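Local coordinates for peptidase M16 C-terminal domain-containing protein (Enterococcus faecalis, PDB 3D3Y) that is of unknown function but resembles M16 peptidases, with an inactive-type M16 domain, and probably binds a metal ion, at residues A[158-169]-A[310-318]; A[337-347]-A[400-410]. All blocks are in the same frame, centred on the assembly; numbering follows the deposited sequence.

Contact 1 of 2, residues A[158-169]-A[310-318]; sequences LQSVYFNQSEDQ and TFRGFMTVQ. With ACT (acetate ion), chain E.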
loop_
_atom_site.group_PDB
_atom_site.type_symbol
_atom_site.label_atom_id
_atom_site.label_comp_id
_atom_site.label_asym_id
_atom_site.label_seq_id
_atom_site.Cartn_x
_atom_site.Cartn_y
_atom_site.Cartn_z
ATOM N N LEU A 158 15.863 -6.490 -0.363
ATOM C CA LEU A 158 15.975 -6.517 1.090
ATOM C C LEU A 158 14.752 -7.215 1.680
ATOM O O LEU A 158 14.878 -8.074 2.542
ATOM C CB LEU A 158 16.083 -5.090 1.654
ATOM C CG LEU A 158 16.065 -4.968 3.183
ATOM C CD1 LEU A 158 17.358 -5.534 3.748
ATOM C CD2 LEU A 158 15.885 -3.493 3.549
ATOM N N GLN A 159 13.575 -6.811 1.220
ATOM C CA GLN A 159 12.338 -7.445 1.680
ATOM C C GLN A 159 12.301 -8.969 1.454
ATOM O O GLN A 159 11.844 -9.730 2.339
ATOM C CB GLN A 159 11.123 -6.715 1.114
ATOM C CG GLN A 159 10.932 -5.358 1.799
ATOM C CD GLN A 159 9.660 -4.612 1.382
ATOM O OE1 GLN A 159 8.606 -5.210 1.164
ATOM N NE2 GLN A 159 9.758 -3.293 1.323
ATOM N N SER A 160 12.811 -9.429 0.299
ATOM C CA SER A 160 12.886 -10.881 0.024
ATOM C C SER A 160 13.733 -11.610 1.050
ATOM O O SER A 160 13.418 -12.738 1.406
ATOM C CB SER A 160 13.474 -11.191 -1.355
ATOM O OG SER A 160 12.538 -10.884 -2.359
ATOM N N VAL A 161 14.810 -10.972 1.508
ATOM C CA VAL A 161 15.701 -11.560 2.503
ATOM C C VAL A 161 15.002 -11.520 3.850
ATOM O O VAL A 161 14.866 -12.564 4.508
ATOM C CB VAL A 161 17.066 -10.842 2.597
ATOM C CG1 VAL A 161 17.957 -11.514 3.665
ATOM C CG2 VAL A 161 17.759 -10.898 1.249
ATOM N N TYR A 162 14.533 -10.336 4.243
ATOM C CA TYR A 162 13.859 -10.198 5.555
ATOM C C TYR A 162 12.708 -11.204 5.707
ATOM O O TYR A 162 12.588 -11.874 6.740
ATOM C CB TYR A 162 13.379 -8.741 5.827
ATOM C CG TYR A 162 12.694 -8.604 7.188
ATOM C CD1 TYR A 162 13.442 -8.404 8.342
ATOM C CD2 TYR A 162 11.304 -8.757 7.321
ATOM C CE1 TYR A 162 12.830 -8.304 9.601
ATOM C CE2 TYR A 162 10.677 -8.668 8.591
ATOM C CZ TYR A 162 11.450 -8.435 9.712
ATOM O OH TYR A 162 10.860 -8.347 10.970
ATOM N N PHE A 163 11.872 -11.307 4.673
ATOM C CA PHE A 163 10.684 -12.189 4.674
ATOM C C PHE A 163 10.910 -13.561 4.044
ATOM O O PHE A 163 9.989 -14.190 3.520
ATOM C CB PHE A 163 9.540 -11.493 3.936
ATOM C CG PHE A 163 9.051 -10.239 4.617
ATOM C CD1 PHE A 163 8.307 -10.326 5.809
ATOM C CD2 PHE A 163 9.303 -8.980 4.055
ATOM C CE1 PHE A 163 7.827 -9.180 6.441
ATOM C CE2 PHE A 163 8.838 -7.807 4.683
ATOM C CZ PHE A 163 8.094 -7.914 5.886
ATOM N N ASN A 164 12.140 -14.015 4.090
ATOM C CA ASN A 164 12.536 -15.201 3.354
ATOM C C ASN A 164 11.811 -16.428 3.881
ATOM O O ASN A 164 11.656 -17.406 3.162
ATOM C CB ASN A 164 14.041 -15.384 3.460
ATOM C CG ASN A 164 14.600 -16.269 2.371
ATOM O OD1 ASN A 164 13.941 -16.518 1.352
ATOM N ND2 ASN A 164 15.834 -16.745 2.568
ATOM N N GLN A 165 11.338 -16.372 5.126
ATOM C CA GLN A 165 10.619 -17.529 5.673
ATOM C C GLN A 165 9.176 -17.622 5.117
ATOM O O GLN A 165 8.509 -18.653 5.275
ATOM C CB GLN A 165 10.681 -17.581 7.206
ATOM C CG GLN A 165 10.191 -16.339 7.935
ATOM C CD GLN A 165 10.337 -16.463 9.451
ATOM O OE1 GLN A 165 11.226 -15.840 10.078
ATOM N NE2 GLN A 165 9.460 -17.291 10.057
ATOM N N SER A 166 8.732 -16.579 4.408
ATOM C CA SER A 166 7.377 -16.547 3.886
ATOM C C SER A 166 7.344 -16.415 2.369
ATOM O O SER A 166 7.696 -15.344 1.819
ATOM C CB SER A 166 6.579 -15.402 4.525
ATOM O OG SER A 166 5.409 -15.143 3.759
ATOM N N GLU A 167 6.856 -17.458 1.691
ATOM C CA GLU A 167 6.732 -17.384 0.229
ATOM C C GLU A 167 5.792 -16.254 -0.253
ATOM O O GLU A 167 5.932 -15.761 -1.371
ATOM C CB GLU A 167 6.378 -18.750 -0.371
ATOM C CG GLU A 167 7.573 -19.419 -1.181
ATOM C CD GLU A 167 8.999 -19.135 -0.625
ATOM O OE1 GLU A 167 9.882 -18.740 -1.434
ATOM O OE2 GLU A 167 9.248 -19.292 0.604
ATOM N N ASP A 168 4.863 -15.828 0.604
ATOM C CA ASP A 168 3.923 -14.767 0.239
ATOM C C ASP A 168 4.487 -13.374 0.442
ATOM O O ASP A 168 4.331 -12.496 -0.410
ATOM C CB ASP A 168 2.627 -14.920 1.029
ATOM C CG ASP A 168 2.012 -16.287 0.880
ATOM O OD1 ASP A 168 1.930 -16.794 -0.244
ATOM O OD2 ASP A 168 1.601 -16.872 1.903
ATOM N N GLN A 169 5.132 -13.149 1.584
ATOM C CA GLN A 169 5.553 -11.791 1.947
ATOM C C GLN A 169 6.788 -11.321 1.192
ATOM O O GLN A 169 7.065 -10.129 1.155
ATOM C CB GLN A 169 5.803 -11.676 3.444
ATOM C CG GLN A 169 4.538 -11.704 4.271
ATOM C CD GLN A 169 3.740 -10.397 4.207
ATOM O OE1 GLN A 169 4.205 -9.391 3.692
ATOM N NE2 GLN A 169 2.540 -10.429 4.716
ATOM N N THR A 310 4.018 -0.620 9.912
ATOM C CA THR A 310 3.345 -0.964 11.173
ATOM C C THR A 310 2.234 -2.000 10.956
ATOM O O THR A 310 1.397 -2.242 11.856
ATOM C CB THR A 310 2.758 0.311 11.844
ATOM O OG1 THR A 310 1.815 0.908 10.953
ATOM C CG2 THR A 310 3.865 1.337 12.081
ATOM N N PHE A 311 2.204 -2.596 9.763
ATOM C CA PHE A 311 1.374 -3.776 9.512
ATOM C C PHE A 311 2.186 -5.093 9.385
ATOM O O PHE A 311 1.644 -6.190 9.579
ATOM C CB PHE A 311 0.421 -3.510 8.323
ATOM C CG PHE A 311 -0.608 -2.408 8.622
ATOM C CD1 PHE A 311 -1.929 -2.730 8.891
ATOM C CD2 PHE A 311 -0.222 -1.074 8.707
ATOM C CE1 PHE A 311 -2.865 -1.717 9.199
ATOM C CE2 PHE A 311 -1.147 -0.065 9.047
ATOM C CZ PHE A 311 -2.455 -0.390 9.269
ATOM N N ARG A 312 3.484 -4.977 9.114
ATOM C CA ARG A 312 4.353 -6.156 9.022
ATOM C C ARG A 312 5.480 -6.133 10.066
ATOM O O ARG A 312 6.337 -7.010 10.043
ATOM C CB ARG A 312 4.928 -6.342 7.590
ATOM C CG ARG A 312 3.877 -6.588 6.524
ATOM C CD ARG A 312 4.482 -6.877 5.155
ATOM N NE ARG A 312 5.215 -5.753 4.595
ATOM C CZ ARG A 312 6.009 -5.863 3.531
ATOM N NH1 ARG A 312 6.167 -7.048 2.942
ATOM N NH2 ARG A 312 6.629 -4.802 3.064
ATOM N N GLY A 313 5.486 -5.131 10.952
ATOM C CA GLY A 313 6.396 -5.081 12.129
ATOM C C GLY A 313 7.900 -5.026 11.854
ATOM O O GLY A 313 8.695 -5.701 12.518
ATOM N N PHE A 314 8.286 -4.173 10.924
ATOM C CA PHE A 314 9.668 -4.038 10.539
ATOM C C PHE A 314 9.957 -2.622 10.076
ATOM O O PHE A 314 9.050 -1.812 9.840
ATOM C CB PHE A 314 10.081 -5.125 9.531
ATOM C CG PHE A 314 9.801 -4.792 8.086
ATOM C CD1 PHE A 314 10.855 -4.625 7.205
ATOM C CD2 PHE A 314 8.495 -4.698 7.588
ATOM C CE1 PHE A 314 10.630 -4.329 5.853
ATOM C CE2 PHE A 314 8.258 -4.397 6.232
ATOM C CZ PHE A 314 9.323 -4.206 5.370
HETATM N N MSE A 315 11.231 -2.299 9.987
HETATM C CA MSE A 315 11.766 -0.969 9.736
HETATM C C MSE A 315 12.944 -1.204 8.818
HETATM O O MSE A 315 13.612 -2.163 9.010
HETATM C CB MSE A 315 12.308 -0.439 11.061
HETATM C CG MSE A 315 12.375 1.013 11.292
HETATM SE SE MSE A 315 14.052 1.770 11.715
HETATM C CE MSE A 315 15.048 0.935 10.494
ATOM N N THR A 316 13.194 -0.324 7.850
ATOM C CA THR A 316 14.337 -0.476 6.938
ATOM C C THR A 316 15.137 0.815 6.886
ATOM O O THR A 316 14.589 1.919 7.129
ATOM C CB THR A 316 13.905 -0.796 5.497
ATOM O OG1 THR A 316 13.220 0.329 4.958
ATOM C CG2 THR A 316 13.002 -2.016 5.422
ATOM N N VAL A 317 16.430 0.660 6.642
ATOM C CA VAL A 317 17.308 1.738 6.378
ATOM C C VAL A 317 17.801 1.450 4.975
ATOM O O VAL A 317 18.204 0.315 4.677
ATOM C CB VAL A 317 18.501 1.778 7.382
ATOM C CG1 VAL A 317 19.619 2.759 6.902
ATOM C CG2 VAL A 317 18.027 2.207 8.768
ATOM N N GLN A 318 17.751 2.464 4.114
ATOM C CA GLN A 318 18.229 2.344 2.747
ATOM C C GLN A 318 19.298 3.405 2.487
ATOM O O GLN A 318 19.077 4.575 2.802
ATOM C CB GLN A 318 17.058 2.573 1.789
ATOM C CG GLN A 318 15.959 1.513 1.890
ATOM C CD GLN A 318 14.836 1.822 0.930
ATOM O OE1 GLN A 318 15.059 2.068 -0.272
ATOM N NE2 GLN A 318 13.624 1.851 1.457
HETATM C C ACT E . 9.614 -0.277 4.355
HETATM O O ACT E . 10.687 0.005 3.745
HETATM O OXT ACT E . 9.579 -0.159 5.625
HETATM C CH3 ACT E . 8.428 -0.754 3.581
HETATM O O HOH W 1 8.220 -8.879 10.819
#
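At the start of strand 314-321, in the mixed sheet of the peptidase M16-like fold, a G1 beta bulge formed by G313 and F314 facing D309 turns R312 and F314 toward Y162 and F163 at the end of helix 150-162. The three aromatics form a cluster. F163 directs its edge at one face of the F314 ring, with planes at 80° and F163 CZ 3.5 Å from F314 CE2, the geometry of a T-shaped pair. Y162 lies nearly parallel to F314 but slid aside, so ring overlap is slight and the contact falls instead on the CB of F314, 3.6 Å from Y162 CZ. With CG between backbone N and carbonyl carbon, chi1 86°, F314 sets its ring against the F163 edge; Y162 CD2 lies over the F163 face.

The guanidinium of R312 lies almost parallel to the F163 ring, at 15°, with F163 CE2 over one of its faces. Two glutamine oxygens meet it near its plane: R312 NH2 donates to Q159 OE1 at 2.8 Å, from above the amide plane, and R312 NH1 donates to Q169 OE1 at 3.1 Å, nearly in line with that carbonyl. D309 takes the remaining NE in a salt bridge, which probably offsets the arginine's buried charge, while G83 and N84 accept from the amide nitrogen of Q169. Farther along, L158 CD2 rests 3.7 Å from T316 CG2, and an acetate, probably from the crystallisation liquor, accepts from T316 OG1. A water joins Y162 OH, 2.7 Å away, to the backbone O of R312, to which it donates at 2.8 Å.

Contact 2 of 2, residues A[337-347]-A[400-410]; sequences LENIRLGKIRE and IPEIQEVAKRL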
loop_
_atom_site.group_PDB
_atom_site.type_symbol
_atom_site.label_atom_id
_atom_site.label_comp_id
_atom_site.label_asym_id
_atom_site.label_seq_id
_atom_site.Cartn_x
_atom_site.Cartn_y
_atom_site.Cartn_z
ATOM N N LEU A 337 22.241 4.321 16.048
ATOM C CA LEU A 337 21.210 3.573 16.757
ATOM C C LEU A 337 21.517 3.461 18.260
ATOM O O LEU A 337 20.642 3.661 19.111
ATOM C CB LEU A 337 20.985 2.201 16.105
ATOM C CG LEU A 337 19.985 1.251 16.785
ATOM C CD1 LEU A 337 18.595 1.965 16.962
ATOM C CD2 LEU A 337 19.851 -0.026 15.910
ATOM N N GLU A 338 22.765 3.158 18.590
ATOM C CA GLU A 338 23.182 3.136 19.972
ATOM C C GLU A 338 22.975 4.492 20.661
ATOM O O GLU A 338 22.558 4.548 21.830
ATOM C CB GLU A 338 24.634 2.689 20.073
ATOM C CG GLU A 338 24.792 1.184 19.754
ATOM C CD GLU A 338 23.830 0.299 20.598
ATOM O OE1 GLU A 338 23.780 0.483 21.842
ATOM O OE2 GLU A 338 23.122 -0.558 19.994
ATOM N N ASN A 339 23.251 5.576 19.936
ATOM C CA ASN A 339 23.057 6.899 20.491
ATOM C C ASN A 339 21.615 7.147 20.880
ATOM O O ASN A 339 21.349 7.714 21.939
ATOM C CB ASN A 339 23.536 7.979 19.519
ATOM C CG ASN A 339 25.047 8.094 19.499
ATOM O OD1 ASN A 339 25.731 7.626 20.426
ATOM N ND2 ASN A 339 25.581 8.757 18.467
ATOM N N ILE A 340 20.684 6.742 20.015
ATOM C CA ILE A 340 19.260 6.823 20.371
ATOM C C ILE A 340 18.978 5.907 21.572
ATOM O O ILE A 340 18.326 6.321 22.521
ATOM C CB ILE A 340 18.344 6.460 19.181
ATOM C CG1 ILE A 340 18.577 7.471 18.006
ATOM C CG2 ILE A 340 16.882 6.405 19.645
ATOM C CD1 ILE A 340 17.909 7.035 16.675
ATOM N N ARG A 341 19.450 4.657 21.538
ATOM C CA ARG A 341 19.253 3.773 22.709
ATOM C C ARG A 341 19.720 4.448 24.009
ATOM O O ARG A 341 19.063 4.331 25.065
ATOM C CB ARG A 341 19.970 2.428 22.522
ATOM C CG ARG A 341 19.316 1.581 21.455
ATOM C CD ARG A 341 20.107 0.294 21.076
ATOM N NE ARG A 341 19.199 -0.611 20.381
ATOM C CZ ARG A 341 19.552 -1.694 19.694
ATOM N NH1 ARG A 341 20.841 -2.013 19.529
ATOM N NH2 ARG A 341 18.597 -2.449 19.152
ATOM N N LEU A 342 20.845 5.155 23.929
ATOM C CA LEU A 342 21.427 5.848 25.104
ATOM C C LEU A 342 20.674 7.124 25.489
ATOM O O LEU A 342 20.924 7.691 26.544
ATOM C CB LEU A 342 22.913 6.166 24.868
ATOM C CG LEU A 342 23.862 4.949 24.832
ATOM C CD1 LEU A 342 25.188 5.301 24.119
ATOM C CD2 LEU A 342 24.136 4.438 26.249
ATOM N N GLY A 343 19.745 7.558 24.637
ATOM C CA GLY A 343 18.961 8.766 24.934
ATOM C C GLY A 343 19.738 10.015 24.596
ATOM O O GLY A 343 19.442 11.102 25.103
ATOM N N LYS A 344 20.721 9.870 23.702
ATOM C CA LYS A 344 21.530 10.993 23.267
ATOM C C LYS A 344 20.754 11.738 22.169
ATOM O O LYS A 344 21.090 11.660 20.970
ATOM C CB LYS A 344 22.910 10.529 22.798
ATOM C CG LYS A 344 23.825 10.058 23.964
ATOM C CD LYS A 344 25.042 9.244 23.501
ATOM C CE LYS A 344 26.109 10.145 22.849
ATOM N NZ LYS A 344 27.116 9.314 22.127
ATOM N N ILE A 345 19.696 12.438 22.601
ATOM C CA ILE A 345 18.705 13.035 21.681
ATOM C C ILE A 345 18.451 14.484 22.071
ATOM O O ILE A 345 18.067 14.776 23.205
ATOM C CB ILE A 345 17.363 12.244 21.703
ATOM C CG1 ILE A 345 17.607 10.777 21.352
ATOM C CG2 ILE A 345 16.368 12.822 20.715
ATOM C CD1 ILE A 345 16.422 9.858 21.620
ATOM N N ARG A 346 18.689 15.391 21.135
ATOM C CA ARG A 346 18.571 16.809 21.421
ATOM C C ARG A 346 17.116 17.220 21.356
ATOM O O ARG A 346 16.337 16.619 20.617
ATOM C CB ARG A 346 19.356 17.611 20.385
ATOM C CG ARG A 346 20.854 17.301 20.370
ATOM C CD ARG A 346 21.537 17.879 19.123
ATOM N NE ARG A 346 21.002 19.189 18.706
ATOM C CZ ARG A 346 21.043 20.321 19.421
ATOM N NH1 ARG A 346 20.517 21.436 18.910
ATOM N NH2 ARG A 346 21.585 20.351 20.644
ATOM N N GLU A 347 16.767 18.274 22.086
ATOM C CA GLU A 347 15.406 18.793 22.046
ATOM C C GLU A 347 14.945 19.139 20.643
ATOM O O GLU A 347 13.816 18.867 20.287
ATOM C CB GLU A 347 15.241 19.986 22.977
ATOM C CG GLU A 347 14.887 19.566 24.414
ATOM C CD GLU A 347 13.870 18.403 24.484
ATOM O OE1 GLU A 347 12.810 18.480 23.792
ATOM O OE2 GLU A 347 14.145 17.423 25.234
ATOM N N ILE A 400 11.418 10.860 25.570
ATOM C CA ILE A 400 12.697 10.250 25.217
ATOM C C ILE A 400 12.786 8.801 25.689
ATOM O O ILE A 400 13.209 7.950 24.903
ATOM C CB ILE A 400 13.893 11.109 25.675
ATOM C CG1 ILE A 400 14.030 12.314 24.729
ATOM C CG2 ILE A 400 15.215 10.307 25.690
ATOM C CD1 ILE A 400 15.015 13.407 25.263
ATOM N N PRO A 401 12.396 8.514 26.960
ATOM C CA PRO A 401 12.400 7.120 27.431
ATOM C C PRO A 401 11.584 6.178 26.529
ATOM O O PRO A 401 12.011 5.037 26.291
ATOM C CB PRO A 401 11.846 7.221 28.870
ATOM C CG PRO A 401 12.284 8.613 29.324
ATOM C CD PRO A 401 12.060 9.449 28.050
ATOM N N GLU A 402 10.468 6.656 25.975
ATOM C CA GLU A 402 9.703 5.831 25.028
ATOM C C GLU A 402 10.450 5.572 23.730
ATOM O O GLU A 402 10.390 4.445 23.179
ATOM C CB GLU A 402 8.358 6.457 24.698
ATOM C CG GLU A 402 7.345 6.409 25.891
ATOM C CD GLU A 402 6.083 7.224 25.597
ATOM O OE1 GLU A 402 6.162 8.151 24.742
ATOM O OE2 GLU A 402 5.018 6.952 26.202
ATOM N N ILE A 403 11.153 6.601 23.252
ATOM C CA ILE A 403 11.977 6.487 22.040
ATOM C C ILE A 403 13.133 5.513 22.247
ATOM O O ILE A 403 13.450 4.706 21.323
ATOM C CB ILE A 403 12.496 7.888 21.596
ATOM C CG1 ILE A 403 11.318 8.844 21.292
ATOM C CG2 ILE A 403 13.480 7.752 20.391
ATOM C CD1 ILE A 403 11.642 10.322 21.309
ATOM N N GLN A 404 13.769 5.586 23.427
ATOM C CA GLN A 404 14.869 4.696 23.797
ATOM C C GLN A 404 14.381 3.252 23.841
ATOM O O GLN A 404 15.080 2.324 23.384
ATOM C CB GLN A 404 15.440 5.037 25.192
ATOM C CG GLN A 404 16.137 6.375 25.340
ATOM C CD GLN A 404 16.609 6.607 26.768
ATOM O OE1 GLN A 404 15.942 7.307 27.543
ATOM N NE2 GLN A 404 17.745 6.023 27.127
ATOM N N GLU A 405 13.189 3.054 24.412
ATOM C CA GLU A 405 12.592 1.700 24.427
ATOM C C GLU A 405 12.323 1.126 22.998
ATOM O O GLU A 405 12.618 -0.045 22.733
ATOM C CB GLU A 405 11.327 1.674 25.308
ATOM C CG GLU A 405 10.601 0.337 25.388
ATOM C CD GLU A 405 11.471 -0.782 25.958
ATOM O OE1 GLU A 405 12.404 -0.490 26.759
ATOM O OE2 GLU A 405 11.208 -1.959 25.595
ATOM N N VAL A 406 11.764 1.930 22.101
ATOM C CA VAL A 406 11.584 1.528 20.698
ATOM C C VAL A 406 12.966 1.136 20.127
ATOM O O VAL A 406 13.121 0.078 19.502
ATOM C CB VAL A 406 10.928 2.680 19.857
ATOM C CG1 VAL A 406 11.074 2.447 18.335
ATOM C CG2 VAL A 406 9.449 2.820 20.256
ATOM N N ALA A 407 13.969 1.971 20.385
ATOM C CA ALA A 407 15.335 1.705 19.864
ATOM C C ALA A 407 15.909 0.388 20.409
ATOM O O ALA A 407 16.579 -0.370 19.676
ATOM C CB ALA A 407 16.253 2.866 20.200
ATOM N N LYS A 408 15.647 0.101 21.687
ATOM C CA LYS A 408 16.118 -1.157 22.289
ATOM C C LYS A 408 15.376 -2.375 21.745
ATOM O O LYS A 408 15.955 -3.459 21.646
ATOM C CB LYS A 408 16.021 -1.115 23.826
ATOM C CG LYS A 408 17.086 -0.222 24.482
ATOM C CD LYS A 408 16.778 0.017 25.973
ATOM C CE LYS A 408 17.775 1.013 26.573
ATOM N NZ LYS A 408 17.287 1.482 27.915
ATOM N N ARG A 409 14.100 -2.203 21.400
ATOM C CA ARG A 409 13.293 -3.307 20.825
ATOM C C ARG A 409 13.715 -3.692 19.419
ATOM O O ARG A 409 13.568 -4.837 19.010
ATOM C CB ARG A 409 11.832 -2.898 20.774
ATOM C CG ARG A 409 11.189 -2.997 22.118
ATOM C CD ARG A 409 9.772 -2.449 22.099
ATOM N NE ARG A 409 9.222 -2.474 23.459
ATOM C CZ ARG A 409 8.055 -3.020 23.789
ATOM N NH1 ARG A 409 7.296 -3.593 22.856
ATOM N NH2 ARG A 409 7.659 -2.985 25.058
ATOM N N LEU A 410 14.200 -2.705 18.676
ATOM C CA LEU A 410 14.673 -2.878 17.312
ATOM C C LEU A 410 15.693 -3.968 17.277
ATOM O O LEU A 410 16.584 -3.987 18.114
ATOM C CB LEU A 410 15.371 -1.602 16.861
ATOM C CG LEU A 410 15.114 -1.197 15.437
ATOM C CD1 LEU A 410 13.710 -0.640 15.471
ATOM C CD2 LEU A 410 16.073 -0.118 14.984
HETATM O O HOH W 2 20.053 3.457 28.144
#
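I340 and A407 meet at the tight heart of a helix pair, where helix 326-341 crosses helix 400-409 with segment axes 8.5 Å apart. I340 CG2 lies 3.6 Å from A407 CB and also touches I403 CG2, which in turn meets I345 CD1; L337 CD1 extends this apolar seam to L410 CD2 at 3.8 Å. From helix 272-284, F282 touches I340 and F278 touches A407.

Polar groups take over toward solvent. R341, extended from CG to NE, lays its chain past A407 CB and grips A407 O side-on with two nitrogens, NE at 2.7 Å and NH2 at 2.9 Å, while NH1 forms a salt bridge with E338 OE2. The second bond is the more bent, at 135° about the hydrogen. A straighter one, 174°, runs from Q404 NE2 to R341 O at 3.0 Å. On the solvent side, K408 NZ and R341 O share a water through weak bonds only, and E347 merely approaches I400.

G343, with positive phi and two bonds back into the last turn, ends helix 326-341 in a Schellman motif beside Q404; this is an oblique, roughly antiparallel helix pair (136° between N-to-C directions) with side chain-to-carbonyl bonds in both directions.

Contact 1 is largely buried and lies nearer the chain centre, whereas contact 2 is only partly buried, its centre about 28 Å from that point. Contact 1 includes a strand of the mixed sheet, 314-321, while contact 2 pairs two helices packed near it, L337 and L410 both touching Y261 of strand 255-262; helix 326-341 follows strand 314-321 in the chain. Their chemistry follows their place. In contact 1 an arginine lies against one phenylalanine ring and gives bonds to two glutamine oxygens; in contact 2 the arginine sits at the border of an aliphatic seam, binding a backbone carbonyl. The centres are about 23 Å apart, yet M315 SE of contact 1 packs 4.3 Å from L410 CD2 of contact 2.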